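Local coordinates for stage III sporulation protein AB (Bacillus subtilis, PDB 6BS9) that is needed for sporulation and probably forms part of a secretion system that works while the spore develops, at residues V46-S51 with K73-T78. Sequence-based numbering, arbitrary orientation.
Sequences VSTLFS and KKVWDT
V75 reaches across to helix 46-58 and sets one methyl on T48 and the other on L49. Its CG1 lies alongside the T48 methyl, with V75 CG1 and T48 CG2 3.8 Å apart. These two side chains run past each other in opposite directions. V75 CG1 also comes within 3.9 Å of the backbone oxygen T48 O. The second methyl faces the leucine, whose side chain crosses that of V75 at about a right angle. V75 CG2 is 3.9 Å from L49 CB and 4.0 Å from L49 CD1, and so meets both the base and one branch of the leucine.

T48 shows two different ends. Its CG2 stands opposite the backbone N (chi1 -57° for OG1), which gives the methyl to V75. Its OG1 hydrogen-bonds Q44 instead. L49 also touches L13 of helix 2-26, so the leucine links three helices. The V75 carbonyl takes two bonds from T78, one from T78 N and one from T78 OG1. The hydroxyl bond lies in the carbonyl plane on a lone pair. Replacing V75 with an alanine would probably leave T48 CG2 and the L49 atoms CB and CD1 without their methyl partners and open a gap between the helices.

The backbones come close here, with the CA atoms of L49 and V75 6.1 Å apart. This is close helix-helix packing through methyl groups, typical of an all-helical fold. It joins helix 46-58 to helix 64-75 in the all-helical piece of SpoIIIAB held in this chain.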
ATOM      1  N   VAL A  46      -6.736   7.380  -0.003  1.00 32.68           N
ATOM      2  CA  VAL A  46      -6.038   6.087   0.024  1.00 31.76           C
ATOM      3  C   VAL A  46      -6.933   4.929  -0.365  1.00 32.57           C
ATOM      4  O   VAL A  46      -6.512   4.026  -1.071  1.00 33.39           O
ATOM      5  CB  VAL A  46      -5.415   5.835   1.399  1.00 31.28           C
ATOM      6  CG1 VAL A  46      -4.856   4.452   1.534  1.00 31.53           C
ATOM      7  CG2 VAL A  46      -4.267   6.834   1.639  1.00 30.03           C
ATOM      8  N   SER A  47      -8.188   4.977   0.044  1.00 33.77           N
ATOM      9  CA  SER A  47      -9.197   3.997  -0.401  1.00 35.46           C
ATOM     10  C   SER A  47      -9.179   3.661  -1.888  1.00 35.10           C
ATOM     11  O   SER A  47      -9.213   2.486  -2.265  1.00 38.08           O
ATOM     12  CB  SER A  47     -10.601   4.516  -0.084  1.00 37.75           C
ATOM     13  OG  SER A  47     -11.563   3.584  -0.456  1.00 38.45           O
ATOM     14  N   THR A  48      -8.999   4.673  -2.722  1.00 34.96           N
ATOM     15  CA  THR A  48      -8.976   4.488  -4.176  1.00 37.02           C
ATOM     16  C   THR A  48      -7.798   3.663  -4.713  1.00 35.02           C
ATOM     17  O   THR A  48      -7.916   2.915  -5.694  1.00 35.44           O
ATOM     18  CB  THR A  48      -9.023   5.847  -4.887  1.00 39.69           C
ATOM     19  OG1 THR A  48     -10.206   6.520  -4.447  1.00 41.62           O
ATOM     20  CG2 THR A  48      -9.171   5.633  -6.398  1.00 44.77           C
ATOM     21  N   LEU A  49      -6.679   3.679  -4.002  1.00 33.15           N
ATOM     22  CA  LEU A  49      -5.599   2.773  -4.355  1.00 33.08           C
ATOM     23  C   LEU A  49      -6.108   1.323  -4.318  1.00 32.40           C
ATOM     24  O   LEU A  49      -5.767   0.538  -5.187  1.00 33.50           O
ATOM     25  CB  LEU A  49      -4.397   2.980  -3.423  1.00 32.35           C
ATOM     26  CG  LEU A  49      -3.209   2.004  -3.546  1.00 34.31           C
ATOM     27  CD1 LEU A  49      -2.581   1.957  -4.918  1.00 34.99           C
ATOM     28  CD2 LEU A  49      -2.143   2.421  -2.559  1.00 34.51           C
ATOM     29  N   PHE A  50      -6.895   0.987  -3.284  1.00 31.94           N
ATOM     30  CA  PHE A  50      -7.301  -0.375  -3.027  1.00 31.80           C
ATOM     31  C   PHE A  50      -8.480  -0.804  -3.875  1.00 33.32           C
ATOM     32  O   PHE A  50      -8.506  -1.966  -4.318  1.00 32.12           O
ATOM     33  CB  PHE A  50      -7.517  -0.641  -1.507  1.00 31.96           C
ATOM     34  CG  PHE A  50      -6.232  -0.567  -0.759  1.00 32.44           C
ATOM     35  CD1 PHE A  50      -5.352  -1.634  -0.786  1.00 30.06           C
ATOM     36  CD2 PHE A  50      -5.790   0.677  -0.284  1.00 32.48           C
ATOM     37  CE1 PHE A  50      -4.107  -1.516  -0.264  1.00 31.00           C
ATOM     38  CE2 PHE A  50      -4.554   0.787   0.302  1.00 34.24           C
ATOM     39  CZ  PHE A  50      -3.700  -0.313   0.305  1.00 32.56           C
ATOM     40  N   SER A  51      -9.381   0.114  -4.169  1.00 33.53           N
ATOM     41  CA  SER A  51     -10.460  -0.207  -5.132  1.00 36.49           C
ATOM     42  C   SER A  51      -9.939  -0.311  -6.566  1.00 36.11           C
ATOM     43  O   SER A  51     -10.332  -1.223  -7.281  1.00 37.33           O
ATOM     44  CB  SER A  51     -11.686   0.789  -5.047  1.00 36.08           C
ATOM     45  OG  SER A  51     -11.289   2.095  -5.186  1.00 38.31           O
ATOM     46  N   LYS A  73       0.222   4.277  -9.940  1.00 48.62           N
ATOM     47  CA  LYS A  73       0.461   5.429 -10.848  1.00 51.72           C
ATOM     48  C   LYS A  73      -0.801   6.220 -11.076  1.00 51.84           C
ATOM     49  O   LYS A  73      -0.809   7.452 -11.125  1.00 50.71           O
ATOM     50  CB  LYS A  73       1.042   4.968 -12.195  1.00 57.84           C
ATOM     51  CG  LYS A  73       2.480   4.409 -12.088  1.00 65.20           C
ATOM     52  CD  LYS A  73       3.233   4.345 -13.423  1.00 71.66           C
ATOM     53  CE  LYS A  73       3.409   2.965 -14.082  1.00 75.13           C
ATOM     54  NZ  LYS A  73       4.808   2.428 -14.081  1.00 72.31           N
ATOM     55  N   LYS A  74      -1.881   5.486 -11.231  1.00 52.35           N
ATOM     56  CA  LYS A  74      -3.172   6.086 -11.464  1.00 50.30           C
ATOM     57  C   LYS A  74      -3.555   6.978 -10.284  1.00 48.68           C
ATOM     58  O   LYS A  74      -4.103   8.053 -10.489  1.00 53.76           O
ATOM     59  CB  LYS A  74      -4.169   4.938 -11.725  1.00 54.88           C
ATOM     60  CG  LYS A  74      -5.558   5.258 -12.248  1.00 62.11           C
ATOM     61  CD  LYS A  74      -6.482   4.019 -12.041  1.00 67.21           C
ATOM     62  CE  LYS A  74      -8.005   4.356 -12.151  1.00 70.93           C
ATOM     63  NZ  LYS A  74      -8.442   5.239 -13.289  1.00 71.21           N
ATOM     64  N   VAL A  75      -3.306   6.564  -9.039  1.00 43.46           N
ATOM     65  CA  VAL A  75      -3.816   7.343  -7.899  1.00 42.38           C
ATOM     66  C   VAL A  75      -2.789   8.286  -7.336  1.00 41.02           C
ATOM     67  O   VAL A  75      -3.133   9.171  -6.543  1.00 40.15           O
ATOM     68  CB  VAL A  75      -4.407   6.461  -6.755  1.00 42.91           C
ATOM     69  CG1 VAL A  75      -5.451   5.468  -7.284  1.00 42.24           C
ATOM     70  CG2 VAL A  75      -3.305   5.741  -5.983  1.00 43.41           C
ATOM     71  N   TRP A  76      -1.541   8.093  -7.722  1.00 40.46           N
ATOM     72  CA  TRP A  76      -0.452   8.757  -7.067  1.00 43.84           C
ATOM     73  C   TRP A  76      -0.634  10.232  -6.775  1.00 47.20           C
ATOM     74  O   TRP A  76      -0.389  10.688  -5.643  1.00 52.72           O
ATOM     75  CB  TRP A  76       0.836   8.591  -7.877  1.00 46.28           C
ATOM     76  CG  TRP A  76       1.957   9.202  -7.121  1.00 47.66           C
ATOM     77  CD1 TRP A  76       2.665  10.332  -7.452  1.00 48.56           C
ATOM     78  CD2 TRP A  76       2.398   8.808  -5.808  1.00 45.59           C
ATOM     79  NE1 TRP A  76       3.536  10.642  -6.422  1.00 49.25           N
ATOM     80  CE2 TRP A  76       3.403   9.712  -5.417  1.00 46.97           C
ATOM     81  CE3 TRP A  76       2.078   7.725  -4.952  1.00 46.87           C
ATOM     82  CZ2 TRP A  76       4.093   9.583  -4.210  1.00 44.86           C
ATOM     83  CZ3 TRP A  76       2.749   7.590  -3.768  1.00 44.67           C
ATOM     84  CH2 TRP A  76       3.757   8.524  -3.403  1.00 47.03           C
ATOM     85  N   ASP A  77      -1.064  10.997  -7.760  1.00 51.21           N
ATOM     86  CA  ASP A  77      -1.190  12.448  -7.593  1.00 51.69           C
ATOM     87  C   ASP A  77      -2.295  12.857  -6.632  1.00 48.05           C
ATOM     88  O   ASP A  77      -2.319  13.973  -6.183  1.00 45.46           O
ATOM     89  CB  ASP A  77      -1.410  13.133  -8.957  1.00 60.59           C
ATOM     90  CG  ASP A  77      -0.148  13.123  -9.825  1.00 71.58           C
ATOM     91  OD1 ASP A  77       1.000  13.065  -9.309  1.00 77.15           O
ATOM     92  OD2 ASP A  77      -0.298  13.191 -11.060  1.00 88.15           O
ATOM     93  N   THR A  78      -3.230  11.959  -6.301  1.00 42.78           N
ATOM     94  CA  THR A  78      -4.239  12.302  -5.307  1.00 40.73           C
ATOM     95  C   THR A  78      -3.724  12.217  -3.858  1.00 41.45           C
ATOM     96  O   THR A  78      -4.378  12.687  -2.904  1.00 38.46           O
ATOM     97  CB  THR A  78      -5.499  11.438  -5.508  1.00 41.02           C
ATOM     98  OG1 THR A  78      -5.178  10.055  -5.364  1.00 41.40           O
ATOM     99  CG2 THR A  78      -6.076  11.647  -6.931  1.00 41.49           C
TER